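Long-range contact in TetR family transcription regulator (PDB 3PAS), which probably acts as a TetR-type transcription regulator, binding DNA through a helix-turn-helix motif: residues F93-E107 and F156-Q168. Sequence-based numbering, arbitrary orientation.
With ACT (acetate ion), chain M.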
ATOM      1  N   PHE B  93      -8.959   9.163  -9.335  1.00 19.31           N
ATOM      2  CA  PHE B  93      -9.065   9.618  -7.961  1.00 19.89           C
ATOM      3  C   PHE B  93     -10.554   9.822  -7.650  1.00 20.11           C
ATOM      4  O   PHE B  93     -11.016   9.407  -6.586  1.00 19.81           O
ATOM      5  CB  PHE B  93      -8.247  10.887  -7.773  1.00 16.00           C
ATOM      6  CG  PHE B  93      -7.807  11.117  -6.352  1.00 23.33           C
ATOM      7  CD1 PHE B  93      -8.733  11.377  -5.372  1.00 19.99           C
ATOM      8  CD2 PHE B  93      -6.463  11.155  -6.017  1.00 19.79           C
ATOM      9  CE1 PHE B  93      -8.345  11.619  -4.084  1.00 20.60           C
ATOM     10  CE2 PHE B  93      -6.078  11.352  -4.736  1.00 24.27           C
ATOM     11  CZ  PHE B  93      -7.013  11.624  -3.758  1.00 23.70           C
ATOM     12  N   ARG B  94     -11.314  10.410  -8.590  1.00 20.26           N
ATOM     13  CA  ARG B  94     -12.738  10.628  -8.389  1.00 20.42           C
ATOM     14  C   ARG B  94     -13.509   9.325  -8.310  1.00 20.26           C
ATOM     15  O   ARG B  94     -14.434   9.208  -7.521  1.00 20.90           O
ATOM     16  CB  ARG B  94     -13.320  11.488  -9.505  1.00 22.45           C
ATOM     17  CG  ARG B  94     -12.860  12.911  -9.420  1.00 30.42           C
ATOM     18  CD  ARG B  94     -13.360  13.768 -10.595  1.00 37.50           C
ATOM     19  NE  ARG B  94     -13.200  15.187 -10.261  1.00 34.63           N
ATOM     20  CZ  ARG B  94     -14.157  16.114 -10.275  1.00 42.75           C
ATOM     21  NH1 ARG B  94     -15.408  15.849 -10.666  1.00 38.92           N
ATOM     22  NH2 ARG B  94     -13.838  17.342  -9.903  1.00 36.36           N
ATOM     23  N   ILE B  95     -13.148   8.354  -9.139  1.00 20.85           N
ATOM     24  CA  ILE B  95     -13.766   7.033  -9.080  1.00 20.49           C
ATOM     25  C   ILE B  95     -13.536   6.392  -7.720  1.00 19.05           C
ATOM     26  O   ILE B  95     -14.479   5.850  -7.135  1.00 22.90           O
ATOM     27  CB  ILE B  95     -13.290   6.089 -10.215  1.00 22.49           C
ATOM     28  CG1 ILE B  95     -13.729   6.634 -11.584  1.00 23.53           C
ATOM     29  CG2 ILE B  95     -13.769   4.624  -9.953  1.00 20.92           C
ATOM     30  CD1 ILE B  95     -12.989   5.960 -12.806  1.00 25.58           C
ATOM     31  N   GLY B  96     -12.306   6.477  -7.205  1.00 19.04           N
ATOM     32  CA  GLY B  96     -11.971   5.925  -5.882  1.00 18.45           C
ATOM     33  C   GLY B  96     -12.807   6.565  -4.782  1.00 21.04           C
ATOM     34  O   GLY B  96     -13.261   5.886  -3.863  1.00 21.48           O
ATOM     35  N   LEU B  97     -12.993   7.888  -4.862  1.00 21.34           N
ATOM     36  CA  LEU B  97     -13.774   8.617  -3.848  1.00 21.66           C
ATOM     37  C   LEU B  97     -15.268   8.253  -3.854  1.00 24.11           C
ATOM     38  O   LEU B  97     -15.872   8.127  -2.788  1.00 23.78           O
ATOM     39  CB  LEU B  97     -13.626  10.135  -3.989  1.00 21.96           C
ATOM     40  CG  LEU B  97     -12.238  10.694  -3.640  1.00 27.23           C
ATOM     41  CD1 LEU B  97     -12.206  12.215  -4.005  1.00 28.20           C
ATOM     42  CD2 LEU B  97     -11.817  10.451  -2.163  1.00 24.20           C
ATOM     43  N   GLU B  98     -15.824   8.035  -5.035  1.00 22.10           N
ATOM     44  CA  GLU B  98     -17.244   7.740  -5.169  0.50 23.54           C
ATOM     45  C   GLU B  98     -17.571   6.257  -5.063  1.00 22.70           C
ATOM     46  O   GLU B  98     -18.619   5.894  -4.505  1.00 22.90           O
ATOM     47  CB  GLU B  98     -17.774   8.317  -6.485  0.50 24.43           C
ATOM     48  CG  GLU B  98     -17.607   9.846  -6.592  0.50 33.89           C
ATOM     49  CD  GLU B  98     -18.615  10.647  -5.749  0.50 41.60           C
ATOM     50  OE1 GLU B  98     -19.827  10.607  -6.072  0.50 47.31           O
ATOM     51  OE2 GLU B  98     -18.192  11.351  -4.795  0.50 49.80           O
ATOM     52  N   ARG B  99     -16.674   5.408  -5.574  1.00 20.48           N
ATOM     53  CA  ARG B  99     -16.884   3.979  -5.626  0.50 20.06           C
ATOM     54  C   ARG B  99     -15.640   3.244  -5.128  1.00 19.24           C
ATOM     55  O   ARG B  99     -14.997   2.456  -5.858  1.00 19.90           O
ATOM     56  CB  ARG B  99     -17.262   3.578  -7.046  0.50 21.45           C
ATOM     57  CG  ARG B  99     -18.497   4.305  -7.552  0.50 24.24           C
ATOM     58  CD  ARG B  99     -19.433   3.362  -8.265  0.50 21.88           C
ATOM     59  NE  ARG B  99     -19.609   2.177  -7.445  0.50 21.63           N
ATOM     60  CZ  ARG B  99     -20.064   1.029  -7.907  0.50 15.03           C
ATOM     61  NH1 ARG B  99     -20.424   0.938  -9.172  0.50 21.64           N
ATOM     62  NH2 ARG B  99     -20.185   0.019  -7.105  0.50 19.37           N
ATOM     63  N   PRO B 100     -15.276   3.486  -3.857  1.00 18.83           N
ATOM     64  CA  PRO B 100     -14.041   2.857  -3.372  1.00 18.62           C
ATOM     65  C   PRO B 100     -14.131   1.308  -3.387  1.00 18.55           C
ATOM     66  O   PRO B 100     -13.113   0.604  -3.437  1.00 20.72           O
ATOM     67  CB  PRO B 100     -13.939   3.385  -1.949  1.00 17.74           C
ATOM     68  CG  PRO B 100     -15.265   3.754  -1.572  1.00 20.80           C
ATOM     69  CD  PRO B 100     -15.957   4.218  -2.791  1.00 18.59           C
ATOM     70  N   GLU B 101     -15.336   0.782  -3.325  1.00 21.44           N
ATOM     71  CA  GLU B 101     -15.529  -0.682  -3.402  1.00 21.85           C
ATOM     72  C   GLU B 101     -14.973  -1.294  -4.694  1.00 22.02           C
ATOM     73  O   GLU B 101     -14.535  -2.464  -4.716  1.00 22.83           O
ATOM     74  CB  GLU B 101     -17.021  -1.029  -3.201  1.00 25.52           C
ATOM     75  CG  GLU B 101     -17.952  -0.481  -4.294  1.00 22.87           C
ATOM     76  CD  GLU B 101     -18.468   0.955  -4.103  1.00 25.06           C
ATOM     77  OE1 GLU B 101     -17.932   1.725  -3.289  1.00 23.74           O
ATOM     78  OE2 GLU B 101     -19.440   1.296  -4.790  1.00 27.68           O
ATOM     79  N   LEU B 102     -14.935  -0.521  -5.783  1.00 21.54           N
ATOM     80  CA  LEU B 102     -14.339  -0.996  -7.035  1.00 21.39           C
ATOM     81  C   LEU B 102     -12.824  -1.181  -6.847  1.00 23.74           C
ATOM     82  O   LEU B 102     -12.247  -2.196  -7.234  1.00 19.75           O
ATOM     83  CB  LEU B 102     -14.584   0.008  -8.158  1.00 21.82           C
ATOM     84  CG  LEU B 102     -15.992   0.261  -8.689  1.00 24.45           C
ATOM     85  CD1 LEU B 102     -15.854   1.395  -9.777  1.00 24.87           C
ATOM     86  CD2 LEU B 102     -16.649  -1.069  -9.287  1.00 21.41           C
ATOM     87  N   PHE B 103     -12.160  -0.189  -6.277  1.00 24.06           N
ATOM     88  CA  PHE B 103     -10.737  -0.315  -5.957  1.00 23.15           C
ATOM     89  C   PHE B 103     -10.474  -1.485  -4.979  1.00 23.73           C
ATOM     90  O   PHE B 103      -9.492  -2.206  -5.122  1.00 23.51           O
ATOM     91  CB  PHE B 103     -10.224   0.952  -5.248  1.00 27.64           C
ATOM     92  CG  PHE B 103      -9.917   2.128  -6.152  1.00 29.60           C
ATOM     93  CD1 PHE B 103     -10.484   2.263  -7.406  1.00 28.70           C
ATOM     94  CD2 PHE B 103      -9.074   3.156  -5.685  1.00 27.90           C
ATOM     95  CE1 PHE B 103     -10.203   3.381  -8.212  1.00 33.35           C
ATOM     96  CE2 PHE B 103      -8.789   4.240  -6.486  1.00 26.76           C
ATOM     97  CZ  PHE B 103      -9.371   4.347  -7.758  1.00 28.98           C
ATOM     98  N   ARG B 104     -11.314  -1.626  -3.959  1.00 22.81           N
ATOM     99  CA  ARG B 104     -11.107  -2.701  -2.963  1.00 26.19           C
ATOM    100  C   ARG B 104     -11.281  -4.093  -3.596  1.00 25.55           C
ATOM    101  O   ARG B 104     -10.467  -4.998  -3.350  1.00 25.66           O
ATOM    102  CB  ARG B 104     -12.051  -2.507  -1.803  1.00 27.77           C
ATOM    103  CG  ARG B 104     -11.876  -3.482  -0.686  1.00 39.94           C
ATOM    104  CD  ARG B 104     -12.238  -2.817   0.631  1.00 53.21           C
ATOM    105  NE  ARG B 104     -11.244  -3.198   1.618  1.00 67.75           N
ATOM    106  CZ  ARG B 104      -9.977  -2.777   1.618  1.00 77.15           C
ATOM    107  NH1 ARG B 104      -9.518  -1.943   0.677  1.00 80.97           N
ATOM    108  NH2 ARG B 104      -9.152  -3.201   2.567  1.00 78.89           N
ATOM    109  N   TYR B 105     -12.320  -4.245  -4.417  1.00 23.44           N
ATOM    110  CA  TYR B 105     -12.518  -5.511  -5.166  1.00 22.02           C
ATOM    111  C   TYR B 105     -11.276  -5.817  -6.034  1.00 25.54           C
ATOM    112  O   TYR B 105     -10.722  -6.914  -5.982  1.00 22.09           O
ATOM    113  CB  TYR B 105     -13.808  -5.539  -5.999  1.00 23.26           C
ATOM    114  CG  TYR B 105     -14.058  -6.942  -6.517  1.00 21.44           C
ATOM    115  CD1 TYR B 105     -14.733  -7.856  -5.740  1.00 25.50           C
ATOM    116  CD2 TYR B 105     -13.456  -7.392  -7.684  1.00 23.47           C
ATOM    117  CE1 TYR B 105     -14.944  -9.179  -6.179  1.00 18.40           C
ATOM    118  CE2 TYR B 105     -13.628  -8.705  -8.127  1.00 26.32           C
ATOM    119  CZ  TYR B 105     -14.383  -9.591  -7.356  1.00 28.91           C
ATOM    120  OH  TYR B 105     -14.578 -10.892  -7.749  1.00 23.51           O
ATOM    121  N   HIS B 106     -10.828  -4.842  -6.822  1.00 21.01           N
ATOM    122  CA  HIS B 106      -9.623  -5.023  -7.627  1.00 24.79           C
ATOM    123  C   HIS B 106      -8.383  -5.486  -6.786  1.00 26.46           C
ATOM    124  O   HIS B 106      -7.700  -6.460  -7.125  1.00 26.07           O
ATOM    125  CB  HIS B 106      -9.295  -3.719  -8.389  1.00 24.00           C
ATOM    126  CG  HIS B 106      -8.095  -3.853  -9.267  1.00 28.64           C
ATOM    127  ND1 HIS B 106      -6.811  -3.659  -8.794  1.00 28.62           N
ATOM    128  CD2 HIS B 106      -7.973  -4.265 -10.549  1.00 25.68           C
ATOM    129  CE1 HIS B 106      -5.954  -3.931  -9.756  1.00 31.02           C
ATOM    130  NE2 HIS B 106      -6.633  -4.276 -10.837  1.00 31.16           N
ATOM    131  N   GLU B 107      -8.132  -4.773  -5.697  1.00 28.34           N
ATOM    132  CA  GLU B 107      -7.044  -5.077  -4.750  1.00 30.45           C
ATOM    133  C   GLU B 107      -7.220  -6.470  -4.103  1.00 31.99           C
ATOM    134  O   GLU B 107      -6.292  -7.269  -4.082  1.00 33.28           O
ATOM    135  CB  GLU B 107      -7.023  -3.994  -3.664  1.00 28.72           C
ATOM    136  CG  GLU B 107      -5.915  -4.107  -2.564  1.00 34.08           C
ATOM    137  CD  GLU B 107      -4.530  -3.744  -3.074  1.00 37.71           C
ATOM    138  OE1 GLU B 107      -4.395  -3.404  -4.278  1.00 35.31           O
ATOM    139  OE2 GLU B 107      -3.565  -3.826  -2.263  1.00 37.96           O
ATOM    140  N   PHE B 156       0.516   5.141 -10.108  1.00 25.93           N
ATOM    141  CA  PHE B 156      -0.843   4.571  -9.935  1.00 25.10           C
ATOM    142  C   PHE B 156      -1.196   4.238  -8.501  1.00 24.58           C
ATOM    143  O   PHE B 156      -2.255   4.628  -7.978  1.00 24.29           O
ATOM    144  CB  PHE B 156      -0.980   3.387 -10.873  1.00 28.40           C
ATOM    145  CG  PHE B 156      -0.787   3.776 -12.300  1.00 36.68           C
ATOM    146  CD1 PHE B 156      -1.828   4.348 -13.016  1.00 44.35           C
ATOM    147  CD2 PHE B 156       0.459   3.661 -12.911  1.00 48.37           C
ATOM    148  CE1 PHE B 156      -1.635   4.748 -14.325  1.00 42.97           C
ATOM    149  CE2 PHE B 156       0.643   4.049 -14.224  1.00 45.14           C
ATOM    150  CZ  PHE B 156      -0.411   4.593 -14.925  1.00 48.22           C
ATOM    151  N   ARG B 157      -0.272   3.588  -7.809  1.00 21.63           N
ATOM    152  CA  ARG B 157      -0.540   3.196  -6.447  1.00 24.95           C
ATOM    153  C   ARG B 157      -0.843   4.354  -5.534  1.00 22.79           C
ATOM    154  O   ARG B 157      -1.639   4.200  -4.632  1.00 24.25           O
ATOM    155  CB  ARG B 157       0.654   2.419  -5.875  1.00 28.54           C
ATOM    156  CG  ARG B 157       0.434   1.820  -4.525  1.00 28.03           C
ATOM    157  CD  ARG B 157      -0.605   0.738  -4.666  1.00 34.06           C
ATOM    158  NE  ARG B 157      -0.754  -0.031  -3.455  1.00 42.09           N
ATOM    159  CZ  ARG B 157      -1.662  -0.984  -3.306  1.00 46.53           C
ATOM    160  NH1 ARG B 157      -2.514  -1.271  -4.293  1.00 44.11           N
ATOM    161  NH2 ARG B 157      -1.727  -1.631  -2.163  1.00 41.99           N
ATOM    162  N   PRO B 158      -0.231   5.532  -5.758  1.00 19.19           N
ATOM    163  CA  PRO B 158      -0.574   6.575  -4.770  1.00 19.69           C
ATOM    164  C   PRO B 158      -2.044   7.031  -4.791  1.00 15.85           C
ATOM    165  O   PRO B 158      -2.512   7.571  -3.778  1.00 19.88           O
ATOM    166  CB  PRO B 158       0.376   7.742  -5.118  1.00 19.70           C
ATOM    167  CG  PRO B 158       1.547   7.050  -5.787  1.00 23.67           C
ATOM    168  CD  PRO B 158       0.921   5.903  -6.578  1.00 21.07           C
ATOM    169  N   ILE B 159      -2.738   6.851  -5.907  1.00 19.36           N
ATOM    170  CA  ILE B 159      -4.175   7.167  -6.013  1.00 18.29           C
ATOM    171  C   ILE B 159      -4.969   6.293  -4.998  1.00 20.02           C
ATOM    172  O   ILE B 159      -5.702   6.813  -4.183  1.00 18.77           O
ATOM    173  CB  ILE B 159      -4.745   6.997  -7.426  1.00 17.27           C
ATOM    174  CG1 ILE B 159      -3.962   7.894  -8.420  1.00 20.01           C
ATOM    175  CG2 ILE B 159      -6.294   7.353  -7.428  1.00 17.35           C
ATOM    176  CD1 ILE B 159      -4.303   7.735  -9.883  1.00 17.07           C
ATOM    177  N   TYR B 160      -4.751   4.994  -5.019  1.00 22.95           N
ATOM    178  CA  TYR B 160      -5.338   4.082  -4.025  1.00 23.21           C
ATOM    179  C   TYR B 160      -5.062   4.511  -2.572  1.00 21.92           C
ATOM    180  O   TYR B 160      -5.976   4.661  -1.756  1.00 22.24           O
ATOM    181  CB  TYR B 160      -4.788   2.671  -4.263  1.00 27.22           C
ATOM    182  CG  TYR B 160      -5.412   1.603  -3.381  1.00 30.78           C
ATOM    183  CD1 TYR B 160      -6.544   0.910  -3.775  1.00 34.77           C
ATOM    184  CD2 TYR B 160      -4.820   1.256  -2.154  1.00 34.56           C
ATOM    185  CE1 TYR B 160      -7.108  -0.097  -2.942  1.00 41.15           C
ATOM    186  CE2 TYR B 160      -5.355   0.265  -1.335  1.00 40.65           C
ATOM    187  CZ  TYR B 160      -6.499  -0.395  -1.724  1.00 41.73           C
ATOM    188  OH  TYR B 160      -7.014  -1.360  -0.892  1.00 56.17           O
ATOM    189  N   HIS B 161      -3.805   4.775  -2.268  1.00 22.73           N
ATOM    190  CA  HIS B 161      -3.392   5.162  -0.909  1.00 22.22           C
ATOM    191  C   HIS B 161      -4.031   6.473  -0.473  1.00 22.97           C
ATOM    192  O   HIS B 161      -4.549   6.557   0.617  1.00 21.23           O
ATOM    193  CB  HIS B 161      -1.866   5.211  -0.864  1.00 26.61           C
ATOM    194  CG  HIS B 161      -1.288   5.534   0.476  1.00 29.41           C
ATOM    195  ND1 HIS B 161      -1.287   4.641   1.533  1.00 33.57           N
ATOM    196  CD2 HIS B 161      -0.669   6.658   0.925  1.00 29.69           C
ATOM    197  CE1 HIS B 161      -0.698   5.209   2.578  1.00 41.31           C
ATOM    198  NE2 HIS B 161      -0.307   6.432   2.237  1.00 28.44           N
ATOM    199  N   LEU B 162      -4.037   7.474  -1.356  1.00 21.07           N
ATOM    200  CA  LEU B 162      -4.600   8.790  -1.035  1.00 21.69           C
ATOM    201  C   LEU B 162      -6.125   8.757  -0.971  1.00 20.31           C
ATOM    202  O   LEU B 162      -6.727   9.433  -0.112  1.00 22.06           O
ATOM    203  CB  LEU B 162      -4.115   9.837  -2.015  1.00 17.48           C
ATOM    204  CG  LEU B 162      -2.631  10.235  -1.808  1.00 19.62           C
ATOM    205  CD1 LEU B 162      -2.091  11.122  -3.005  1.00 18.63           C
ATOM    206  CD2 LEU B 162      -2.468  10.964  -0.511  1.00 18.35           C
ATOM    207  N   VAL B 163      -6.765   7.992  -1.860  1.00 19.94           N
ATOM    208  CA  VAL B 163      -8.233   7.807  -1.748  1.00 21.48           C
ATOM    209  C   VAL B 163      -8.595   7.244  -0.354  1.00 23.08           C
ATOM    210  O   VAL B 163      -9.540   7.666   0.299  1.00 24.28           O
ATOM    211  CB  VAL B 163      -8.763   6.950  -2.867  1.00 20.39           C
ATOM    212  CG1 VAL B 163     -10.220   6.407  -2.501  1.00 19.12           C
ATOM    213  CG2 VAL B 163      -8.778   7.777  -4.193  1.00 17.64           C
ATOM    214  N   GLN B 164      -7.824   6.266   0.077  1.00 25.42           N
ATOM    215  CA  GLN B 164      -8.065   5.593   1.360  1.00 28.03           C
ATOM    216  C   GLN B 164      -7.890   6.601   2.502  1.00 29.67           C
ATOM    217  O   GLN B 164      -8.776   6.727   3.357  1.00 31.11           O
ATOM    218  CB  GLN B 164      -7.136   4.395   1.498  1.00 29.68           C
ATOM    219  CG  GLN B 164      -7.229   3.621   2.830  1.00 43.83           C
ATOM    220  CD  GLN B 164      -6.628   2.216   2.737  1.00 51.12           C
ATOM    221  OE1 GLN B 164      -7.166   1.328   2.054  1.00 49.00           O
ATOM    222  NE2 GLN B 164      -5.535   2.004   3.453  1.00 60.85           N
ATOM    223  N   ARG B 165      -6.789   7.357   2.482  1.00 25.62           N
ATOM    224  CA  ARG B 165      -6.601   8.427   3.451  1.00 24.84           C
ATOM    225  C   ARG B 165      -7.752   9.435   3.447  1.00 26.84           C
ATOM    226  O   ARG B 165      -8.200   9.884   4.513  1.00 26.54           O
ATOM    227  CB  ARG B 165      -5.236   9.115   3.273  1.00 23.52           C
ATOM    228  CG  ARG B 165      -4.058   8.241   3.660  1.00 32.61           C
ATOM    229  CD  ARG B 165      -2.732   9.006   3.732  1.00 39.59           C
ATOM    230  NE  ARG B 165      -2.660   9.739   4.990  1.00 49.25           N
ATOM    231  CZ  ARG B 165      -1.661   9.713   5.866  1.00 50.07           C
ATOM    232  NH1 ARG B 165      -0.531   9.032   5.648  1.00 48.06           N
ATOM    233  NH2 ARG B 165      -1.768  10.457   6.956  1.00 56.42           N
ATOM    234  N   CYS B 166      -8.255   9.792   2.280  1.00 26.47           N
ATOM    235  CA  CYS B 166      -9.360  10.739   2.203  0.50 28.00           C
ATOM    236  C   CYS B 166     -10.584  10.195   2.889  1.00 30.91           C
ATOM    237  O   CYS B 166     -11.205  10.886   3.689  1.00 32.14           O
ATOM    238  CB  CYS B 166      -9.740  11.055   0.758  0.50 28.11           C
ATOM    239  SG  CYS B 166      -8.540  12.026  -0.033  0.50 20.86           S
ATOM    240  N   LEU B 167     -10.928   8.946   2.578  1.00 32.61           N
ATOM    241  CA  LEU B 167     -12.139   8.342   3.145  1.00 34.97           C
ATOM    242  C   LEU B 167     -12.035   8.105   4.686  1.00 36.58           C
ATOM    243  O   LEU B 167     -13.075   8.081   5.363  1.00 38.90           O
ATOM    244  CB  LEU B 167     -12.515   7.080   2.390  1.00 32.73           C
ATOM    245  CG  LEU B 167     -13.023   7.315   0.948  1.00 32.67           C
ATOM    246  CD1 LEU B 167     -12.996   6.027   0.236  1.00 29.41           C
ATOM    247  CD2 LEU B 167     -14.444   7.952   0.848  1.00 34.82           C
ATOM    248  N   GLN B 168     -10.800   7.990   5.207  1.00 37.14           N
ATOM    249  CA  GLN B 168     -10.506   7.803   6.634  0.50 35.97           C
ATOM    250  C   GLN B 168     -10.233   9.132   7.364  1.00 35.30           C
ATOM    251  O   GLN B 168      -9.846   9.121   8.523  1.00 36.23           O
ATOM    252  CB  GLN B 168      -9.256   6.918   6.818  0.50 35.94           C
ATOM    253  CG  GLN B 168      -9.392   5.443   6.439  0.50 39.95           C
ATOM    254  CD  GLN B 168      -8.057   4.715   6.500  0.50 43.37           C
ATOM    255  OE1 GLN B 168      -6.987   5.342   6.528  0.50 43.56           O
ATOM    256  NE2 GLN B 168      -8.110   3.389   6.524  0.50 50.55           N
TER
HETATM  257  C   ACT M 206      -9.911   2.035  -0.773  1.00 66.00           C
HETATM  258  O   ACT M 206      -9.995   2.686   0.293  1.00 66.34           O
HETATM  259  OXT ACT M 206     -10.296   0.851  -0.704  1.00 65.77           O
HETATM  260  CH3 ACT M 206      -9.370   2.628  -2.040  1.00 63.99           C
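Glu107 and Arg157 form an end-on, two-pronged salt bridge: Arg157 NH1 reaches Glu107 OE1 at 2.8 Å and NH2 reaches OE2 at 2.9 Å, both bonds nearly straight and coming from above the carboxylate plane. Glu107 leaves its helix with CG anti to the backbone N (chi1 -179°). CB and CG lie against Tyr160, CG 3.4 Å from Tyr160 OH; the turn about CB-CG (chi2 73°) swings CD across to Arg157. The guanidinium lies nearly parallel to the Tyr160 ring, offset with NH1 above its rim, while an acetate, probably from crystallisation, puts its methyl over the opposite face. Arg104 NH1 donates a weak bond to Tyr160 OH. His161 of the second subunit packs on Arg157.

Deeper in, Phe93's flat ring fills the hole among Ile159, Leu162, Val163 and Cys166. Branched Val163 sets CG1 on Gly96 O and CG2 over the Phe93 face. Gly96 suits the close approach of 93-98 to 156-167 (axes 9.3 Å apart), since a CB there would strike Val163 CG2.

With an alanine at Glu107, Arg157 would probably lose its carboxylate and Tyr160 some cover. Apolar packing thus joins helices 81-98 and 148-167, while a salt bridge ties helix 100-110 to helix 148-167, its opposite charges probably offsetting each other.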